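PDB 5CL2: sporulation-control protein spo0M from Bacillus subtilis, which controls expression of spo0A and is required for passage through morphological stage 0 of sporulation. Local coordinates for residues T14-D19 / E25-T30; F91-D96 / I126-H131. One frame throughout, in Å; residues are numbered along the deposited sequence.

Contact 1 of 2, residues T14-D19 / E25-T30; sequences TILEKD and EEVQGT. With NA (sodium ion), chain C.
I15 and L16 pair with T30 and G29 in an antiparallel ladder joining strands 11-16 and 26-34, neighbours in the three-stranded sheet of a beta-sandwich consistent with the arrestin-like clan. Backbone bonds carry most of the junction. I15 and T30 form a hydrogen-bonded pair, with I15 N to T30 O at 2.9 Å and nearly straight (170°), and T30 N returning the bond to I15 O. Beyond the strand end, E17 N still reaches Q28 O at 3.0 Å. Between these bonds L16 faces G29 as a non-hydrogen-bonded pair, and with no side chain on the glycine their CA atoms approach to 4.1 Å.

Apolar contact is slight: V27 holds CG1 anti to its backbone N (chi1 -178°), which sets that methyl 4.2 Å from L16 CD2, on the face toward strand 120-128. On the exposed flank the E17 carboxylate lies across Q28, its plane 48° from the amide's, with E17 CD 3.8 Å from Q28 CB. K18 and E25 approach from opposite directions as a salt bridge, though the modelled atoms are too close for its geometry to be trusted.

D122, D124 and a water bind the sodium ion together with T14 O, 2.6 Å away.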
ATOM      1  N   THR A  14      16.224  -2.560  24.647  1.00 52.80           N
ATOM      2  CA  THR A  14      15.912  -1.374  23.846  1.00 47.68           C
ATOM      3  C   THR A  14      15.139  -0.390  24.707  1.00 49.09           C
ATOM      4  O   THR A  14      14.229  -0.776  25.430  1.00 52.19           O
ATOM      5  CB  THR A  14      15.093  -1.715  22.582  1.00 47.40           C
ATOM      6  OG1 THR A  14      15.871  -2.520  21.695  1.00 52.20           O
ATOM      7  CG2 THR A  14      14.679  -0.450  21.845  1.00 49.52           C
ATOM      8  N   ILE A  15      15.496   0.885  24.636  1.00 49.17           N
ATOM      9  CA  ILE A  15      14.825   1.896  25.442  1.00 51.55           C
ATOM     10  C   ILE A  15      14.436   3.059  24.539  1.00 55.87           C
ATOM     11  O   ILE A  15      15.296   3.704  23.933  1.00 59.30           O
ATOM     12  CB  ILE A  15      15.744   2.384  26.624  1.00 60.00           C
ATOM     13  CG1 ILE A  15      16.247   1.196  27.446  1.00 54.12           C
ATOM     14  CG2 ILE A  15      15.028   3.399  27.519  1.00 55.56           C
ATOM     15  CD1 ILE A  15      17.379   1.545  28.417  1.00 55.63           C
ATOM     16  N   LEU A  16      13.132   3.269  24.391  1.00 59.12           N
ATOM     17  CA  LEU A  16      12.591   4.395  23.647  1.00 58.39           C
ATOM     18  C   LEU A  16      12.552   5.628  24.525  1.00 60.99           C
ATOM     19  O   LEU A  16      12.474   5.500  25.737  1.00 65.18           O
ATOM     20  CB  LEU A  16      11.190   4.067  23.136  1.00 65.93           C
ATOM     21  CG  LEU A  16      11.071   2.660  22.552  1.00 62.38           C
ATOM     22  CD1 LEU A  16       9.603   2.300  22.396  1.00 57.77           C
ATOM     23  CD2 LEU A  16      11.838   2.520  21.233  1.00 49.54           C
ATOM     24  N   GLU A  17      12.569   6.823  23.943  1.00 64.90           N
ATOM     25  CA  GLU A  17      12.516   8.007  24.789  1.00 68.01           C
ATOM     26  C   GLU A  17      11.097   8.251  25.290  1.00 74.48           C
ATOM     27  O   GLU A  17      10.923   8.726  26.416  1.00 75.82           O
ATOM     28  CB  GLU A  17      13.008   9.251  24.042  1.00 65.39           C
ATOM     29  CG  GLU A  17      14.471   9.263  23.678  1.00 67.86           C
ATOM     30  CD  GLU A  17      14.831  10.493  22.847  1.00 80.20           C
ATOM     31  OE1 GLU A  17      13.941  11.361  22.651  1.00 78.04           O
ATOM     32  OE2 GLU A  17      16.013  10.617  22.435  1.00 80.16           O
ATOM     33  N   LYS A  18      10.093   7.872  24.491  1.00 75.44           N
ATOM     34  CA  LYS A  18       8.685   7.931  24.906  1.00 71.71           C
ATOM     35  C   LYS A  18       8.005   6.577  24.715  1.00 73.46           C
ATOM     36  O   LYS A  18       8.469   5.744  23.937  1.00 74.19           O
ATOM     37  CB  LYS A  18       7.906   8.974  24.102  1.00 71.56           C
ATOM     38  CG  LYS A  18       8.632  10.265  23.795  1.00 74.23           C
ATOM     39  CD  LYS A  18       7.632  11.333  23.392  1.00 74.41           C
ATOM     40  CE  LYS A  18       7.632  11.514  21.874  1.00 73.70           C
ATOM     41  NZ  LYS A  18       7.205  12.864  21.403  1.00 79.79           N
ATOM     42  N   ASP A  19       6.928   6.346  25.455  1.00 72.35           N
ATOM     43  CA  ASP A  19       6.069   5.187  25.235  1.00 72.76           C
ATOM     44  C   ASP A  19       4.868   5.515  24.299  1.00 71.47           C
ATOM     45  O   ASP A  19       4.154   4.608  23.850  1.00 66.46           O
ATOM     46  CB  ASP A  19       5.643   4.580  26.590  1.00 76.20           C
ATOM     47  CG  ASP A  19       4.567   5.376  27.296  1.00 78.16           C
ATOM     48  OD1 ASP A  19       4.543   6.618  27.173  1.00 79.27           O
ATOM     49  OD2 ASP A  19       3.776   4.743  28.025  1.00 81.21           O
ATOM     50  N   GLU A  25       4.994  10.920  13.659  1.00 63.86           N
ATOM     51  CA  GLU A  25       5.963  11.372  14.636  1.00 61.29           C
ATOM     52  C   GLU A  25       7.201  10.482  14.572  1.00 63.94           C
ATOM     53  O   GLU A  25       7.113   9.311  14.199  1.00 58.95           O
ATOM     54  CB  GLU A  25       5.339  11.368  16.035  1.00 63.48           C
ATOM     55  CG  GLU A  25       6.289  11.745  17.182  1.00 72.55           C
ATOM     56  CD  GLU A  25       5.561  12.263  18.420  1.00 77.02           C
ATOM     57  OE1 GLU A  25       4.307  12.156  18.486  1.00 74.89           O
ATOM     58  OE2 GLU A  25       6.258  12.791  19.319  1.00 75.04           O
ATOM     59  N   GLU A  26       8.353  11.052  14.912  1.00 64.01           N
ATOM     60  CA  GLU A  26       9.609  10.312  14.939  1.00 64.59           C
ATOM     61  C   GLU A  26       9.815   9.592  16.259  1.00 60.19           C
ATOM     62  O   GLU A  26       9.750  10.201  17.322  1.00 63.05           O
ATOM     63  CB  GLU A  26      10.787  11.244  14.715  1.00 70.45           C
ATOM     64  CG  GLU A  26      11.422  11.150  13.347  1.00 71.37           C
ATOM     65  CD  GLU A  26      12.821  11.709  13.387  1.00 76.54           C
ATOM     66  OE1 GLU A  26      13.365  11.801  14.510  1.00 80.00           O
ATOM     67  OE2 GLU A  26      13.374  12.066  12.323  1.00 81.88           O
ATOM     68  N   VAL A  27      10.038   8.288  16.187  1.00 57.48           N
ATOM     69  CA  VAL A  27      10.421   7.498  17.351  1.00 59.57           C
ATOM     70  C   VAL A  27      11.953   7.500  17.505  1.00 59.03           C
ATOM     71  O   VAL A  27      12.690   7.210  16.550  1.00 56.21           O
ATOM     72  CB  VAL A  27       9.903   6.047  17.255  1.00 57.04           C
ATOM     73  CG1 VAL A  27      10.277   5.250  18.518  1.00 57.77           C
ATOM     74  CG2 VAL A  27       8.394   6.028  17.028  1.00 54.63           C
ATOM     75  N   GLN A  28      12.425   7.861  18.696  1.00 60.52           N
ATOM     76  CA  GLN A  28      13.858   7.817  18.976  1.00 57.71           C
ATOM     77  C   GLN A  28      14.175   6.905  20.141  1.00 57.53           C
ATOM     78  O   GLN A  28      13.396   6.768  21.084  1.00 58.71           O
ATOM     79  CB  GLN A  28      14.396   9.207  19.270  1.00 59.11           C
ATOM     80  CG  GLN A  28      13.692  10.313  18.529  1.00 66.60           C
ATOM     81  CD  GLN A  28      14.362  11.644  18.754  1.00 68.02           C
ATOM     82  OE1 GLN A  28      15.470  11.696  19.280  1.00 82.87           O
ATOM     83  NE2 GLN A  28      13.702  12.727  18.358  1.00 72.28           N
ATOM     84  N   GLY A  29      15.342   6.286  20.094  1.00 58.01           N
ATOM     85  CA  GLY A  29      15.720   5.454  21.221  1.00 54.89           C
ATOM     86  C   GLY A  29      17.123   4.936  21.100  1.00 51.83           C
ATOM     87  O   GLY A  29      17.908   5.392  20.266  1.00 50.30           O
ATOM     88  N   THR A  30      17.438   3.973  21.948  1.00 52.30           N
ATOM     89  CA  THR A  30      18.749   3.375  21.948  1.00 51.11           C
ATOM     90  C   THR A  30      18.615   1.886  22.147  1.00 46.14           C
ATOM     91  O   THR A  30      17.849   1.448  22.987  1.00 47.91           O
ATOM     92  CB  THR A  30      19.631   3.988  23.057  1.00 53.39           C
ATOM     93  OG1 THR A  30      19.815   5.384  22.793  1.00 53.73           O
ATOM     94  CG2 THR A  30      20.986   3.298  23.135  1.00 47.09           C
TER
HETATM   95 NA    NA C 301      12.794  -2.804  26.044  1.00 59.22          NA
HETATM   96  O   HOH W   1      11.594  -4.180  26.838  1.00 41.02           O

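Contact 2 of 2, residues F91-D96 / I126-H131; sequences FTLPLD and IFVEAH
The ring of F91 flanks L93, the residue that meets I126 and V128: F91 CE2 comes within 4.1 Å of L93 CD1, and the ring also meets that of F71 with planes about 40° apart. H131 stands edge-to-face with W133, and its ND1 accepts the backbone N-H of that residue, capping the start of helix 132-143.

L93 makes the contact with both of its branches. One, CD1, touches I126 CD1 at 3.9 Å, while the other, CD2, lies 4.3 Å from V128 CG1. The L93 and I126 side chains run past each other in opposite senses. I126 holds CG1 between its backbone N and carbonyl carbon (chi1 61°), and the extended chi2 of 163° then carries CD1 out to the leucine.

The segments continue from strands of opposing sheets of the sandwich, 84-92 and 120-128, so the CA atoms of L93 and V128 remain 9.3 Å apart and only side chains bridge the gap. L49 of strand 40-57 packs on both L93 and I126. Past L93 the chain turns to the second subunit, where Q160 of that neighbouring chain accepts a hydrogen bond from L95 N.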
ATOM      1  N   PHE A  91      13.321   6.536  13.703  1.00 56.82           N
ATOM      2  CA  PHE A  91      12.516   6.178  12.532  1.00 54.23           C
ATOM      3  C   PHE A  91      11.174   6.860  12.619  1.00 55.25           C
ATOM      4  O   PHE A  91      10.732   7.252  13.691  1.00 56.50           O
ATOM      5  CB  PHE A  91      12.335   4.658  12.403  1.00 51.29           C
ATOM      6  CG  PHE A  91      11.447   4.045  13.470  1.00 54.64           C
ATOM      7  CD1 PHE A  91      11.986   3.633  14.695  1.00 54.79           C
ATOM      8  CD2 PHE A  91      10.095   3.831  13.231  1.00 51.60           C
ATOM      9  CE1 PHE A  91      11.191   3.059  15.679  1.00 50.51           C
ATOM     10  CE2 PHE A  91       9.280   3.252  14.204  1.00 53.89           C
ATOM     11  CZ  PHE A  91       9.830   2.862  15.432  1.00 57.51           C
ATOM     12  N   THR A  92      10.516   6.995  11.485  1.00 51.63           N
ATOM     13  CA  THR A  92       9.235   7.647  11.477  1.00 52.89           C
ATOM     14  C   THR A  92       8.132   6.613  11.523  1.00 50.33           C
ATOM     15  O   THR A  92       8.160   5.637  10.774  1.00 51.12           O
ATOM     16  CB  THR A  92       9.092   8.527  10.243  1.00 52.99           C
ATOM     17  OG1 THR A  92      10.228   9.395  10.175  1.00 52.45           O
ATOM     18  CG2 THR A  92       7.814   9.354  10.313  1.00 51.95           C
ATOM     19  N   LEU A  93       7.175   6.832  12.416  1.00 50.97           N
ATOM     20  CA  LEU A  93       5.972   6.012  12.496  1.00 49.21           C
ATOM     21  C   LEU A  93       5.168   6.209  11.220  1.00 52.58           C
ATOM     22  O   LEU A  93       4.701   7.321  10.951  1.00 49.19           O
ATOM     23  CB  LEU A  93       5.150   6.415  13.713  1.00 51.43           C
ATOM     24  CG  LEU A  93       4.469   5.361  14.576  1.00 56.37           C
ATOM     25  CD1 LEU A  93       5.499   4.542  15.294  1.00 51.86           C
ATOM     26  CD2 LEU A  93       3.515   6.016  15.569  1.00 62.13           C
ATOM     27  N   PRO A  94       4.998   5.136  10.430  1.00 52.32           N
ATOM     28  CA  PRO A  94       4.215   5.209   9.180  1.00 48.13           C
ATOM     29  C   PRO A  94       2.811   5.755   9.435  1.00 47.45           C
ATOM     30  O   PRO A  94       2.296   5.580  10.534  1.00 46.88           O
ATOM     31  CB  PRO A  94       4.159   3.756   8.699  1.00 44.38           C
ATOM     32  CG  PRO A  94       5.413   3.117   9.324  1.00 51.72           C
ATOM     33  CD  PRO A  94       5.609   3.809  10.657  1.00 45.59           C
ATOM     34  N   LEU A  95       2.216   6.429   8.457  1.00 48.05           N
ATOM     35  CA  LEU A  95       0.885   7.014   8.645  1.00 50.15           C
ATOM     36  C   LEU A  95      -0.240   5.982   8.736  1.00 46.59           C
ATOM     37  O   LEU A  95      -1.354   6.307   9.175  1.00 47.59           O
ATOM     38  CB  LEU A  95       0.583   8.003   7.516  1.00 50.25           C
ATOM     39  CG  LEU A  95       1.427   9.279   7.567  1.00 52.45           C
ATOM     40  CD1 LEU A  95       1.064  10.266   6.449  1.00 56.34           C
ATOM     41  CD2 LEU A  95       1.255   9.927   8.928  1.00 49.46           C
ATOM     42  N   ASP A  96       0.021   4.748   8.317  1.00 42.38           N
ATOM     43  CA  ASP A  96      -1.005   3.702   8.421  1.00 46.79           C
ATOM     44  C   ASP A  96      -0.838   2.866   9.713  1.00 53.51           C
ATOM     45  O   ASP A  96      -1.470   1.816   9.849  1.00 54.16           O
ATOM     46  CB  ASP A  96      -1.009   2.790   7.178  1.00 42.27           C
ATOM     47  CG  ASP A  96       0.396   2.334   6.802  1.00 52.09           C
ATOM     48  OD1 ASP A  96       1.317   2.720   7.548  1.00 46.77           O
ATOM     49  OD2 ASP A  96       0.588   1.575   5.816  1.00 48.81           O
ATOM     50  N   ILE A 126       4.262   0.167  22.332  1.00 59.60           N
ATOM     51  CA  ILE A 126       4.003   1.597  22.275  1.00 59.95           C
ATOM     52  C   ILE A 126       2.517   1.902  22.146  1.00 62.82           C
ATOM     53  O   ILE A 126       1.732   1.120  21.594  1.00 63.87           O
ATOM     54  CB  ILE A 126       4.770   2.270  21.126  1.00 58.99           C
ATOM     55  CG1 ILE A 126       4.355   1.716  19.775  1.00 57.83           C
ATOM     56  CG2 ILE A 126       6.246   2.046  21.287  1.00 61.99           C
ATOM     57  CD1 ILE A 126       4.770   2.618  18.621  1.00 58.60           C
ATOM     58  N   PHE A 127       2.110   3.007  22.749  1.00 63.81           N
ATOM     59  CA  PHE A 127       0.737   3.423  22.608  1.00 62.43           C
ATOM     60  C   PHE A 127       0.733   4.382  21.431  1.00 61.05           C
ATOM     61  O   PHE A 127       1.525   5.330  21.395  1.00 58.88           O
ATOM     62  CB  PHE A 127       0.208   4.063  23.894  1.00 65.07           C
ATOM     63  CG  PHE A 127       0.239   3.131  25.087  1.00 70.47           C
ATOM     64  CD1 PHE A 127      -0.746   2.172  25.266  1.00 71.18           C
ATOM     65  CD2 PHE A 127       1.256   3.219  26.028  1.00 71.57           C
ATOM     66  CE1 PHE A 127      -0.712   1.314  26.350  1.00 68.75           C
ATOM     67  CE2 PHE A 127       1.294   2.364  27.121  1.00 74.78           C
ATOM     68  CZ  PHE A 127       0.306   1.414  27.284  1.00 72.04           C
ATOM     69  N   VAL A 128      -0.133   4.111  20.454  1.00 60.15           N
ATOM     70  CA  VAL A 128      -0.255   4.966  19.276  1.00 57.29           C
ATOM     71  C   VAL A 128      -1.538   5.766  19.347  1.00 57.78           C
ATOM     72  O   VAL A 128      -2.631   5.211  19.241  1.00 56.14           O
ATOM     73  CB  VAL A 128      -0.245   4.158  17.986  1.00 54.73           C
ATOM     74  CG1 VAL A 128      -0.455   5.082  16.802  1.00 49.67           C
ATOM     75  CG2 VAL A 128       1.059   3.370  17.870  1.00 50.52           C
ATOM     76  N   GLU A 129      -1.404   7.072  19.532  1.00 61.73           N
ATOM     77  CA  GLU A 129      -2.568   7.931  19.705  1.00 63.34           C
ATOM     78  C   GLU A 129      -3.249   8.310  18.408  1.00 62.38           C
ATOM     79  O   GLU A 129      -2.619   8.325  17.357  1.00 59.65           O
ATOM     80  CB  GLU A 129      -2.180   9.202  20.446  1.00 68.12           C
ATOM     81  CG  GLU A 129      -1.740   8.971  21.870  1.00 67.99           C
ATOM     82  CD  GLU A 129      -1.394  10.267  22.546  1.00 77.77           C
ATOM     83  OE1 GLU A 129      -0.483  10.971  22.047  1.00 85.89           O
ATOM     84  OE2 GLU A 129      -2.038  10.586  23.566  1.00 79.06           O
ATOM     85  N   ALA A 130      -4.541   8.615  18.490  1.00 57.08           N
ATOM     86  CA  ALA A 130      -5.232   9.151  17.332  1.00 63.40           C
ATOM     87  C   ALA A 130      -4.614  10.471  16.905  1.00 58.33           C
ATOM     88  O   ALA A 130      -4.445  11.386  17.701  1.00 61.67           O
ATOM     89  CB  ALA A 130      -6.719   9.335  17.620  1.00 61.68           C
ATOM     90  N   HIS A 131      -4.278  10.549  15.632  1.00 54.36           N
ATOM     91  CA  HIS A 131      -3.837  11.784  15.029  1.00 57.39           C
ATOM     92  C   HIS A 131      -4.994  12.776  15.150  1.00 64.18           C
ATOM     93  O   HIS A 131      -6.159  12.390  15.033  1.00 64.84           O
ATOM     94  CB  HIS A 131      -3.439  11.506  13.575  1.00 60.70           C
ATOM     95  CG  HIS A 131      -3.006  12.705  12.798  1.00 62.66           C
ATOM     96  ND1 HIS A 131      -3.898  13.652  12.334  1.00 64.89           N
ATOM     97  CD2 HIS A 131      -1.792  13.078  12.332  1.00 64.80           C
ATOM     98  CE1 HIS A 131      -3.245  14.572  11.652  1.00 64.79           C
ATOM     99  NE2 HIS A 131      -1.963  14.247  11.635  1.00 63.48           N
TER

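Contact 1 is partly buried and runs within one sheet; contact 2 is fully buried and spans the interior between two sheets. Their chemistry follows: the first relies on main-chain hydrogen bonds, fringed by exposed charged side chains and by the sodium site, whereas the second is made of aliphatic branches alone. Strands 26-34 and 84-92, one from each contact, are neighbours in the same sheet, tied by a probable hydrogen bond of 2.8 Å from V27 N to F91 O. A second probable bond, F127 N to D19 O, links segment 14-19 to strand 120-128. In the interior, L16 CD1 packs 3.5 Å from I126 CG2, extending the core of contact 2 to the inner side of contact 1.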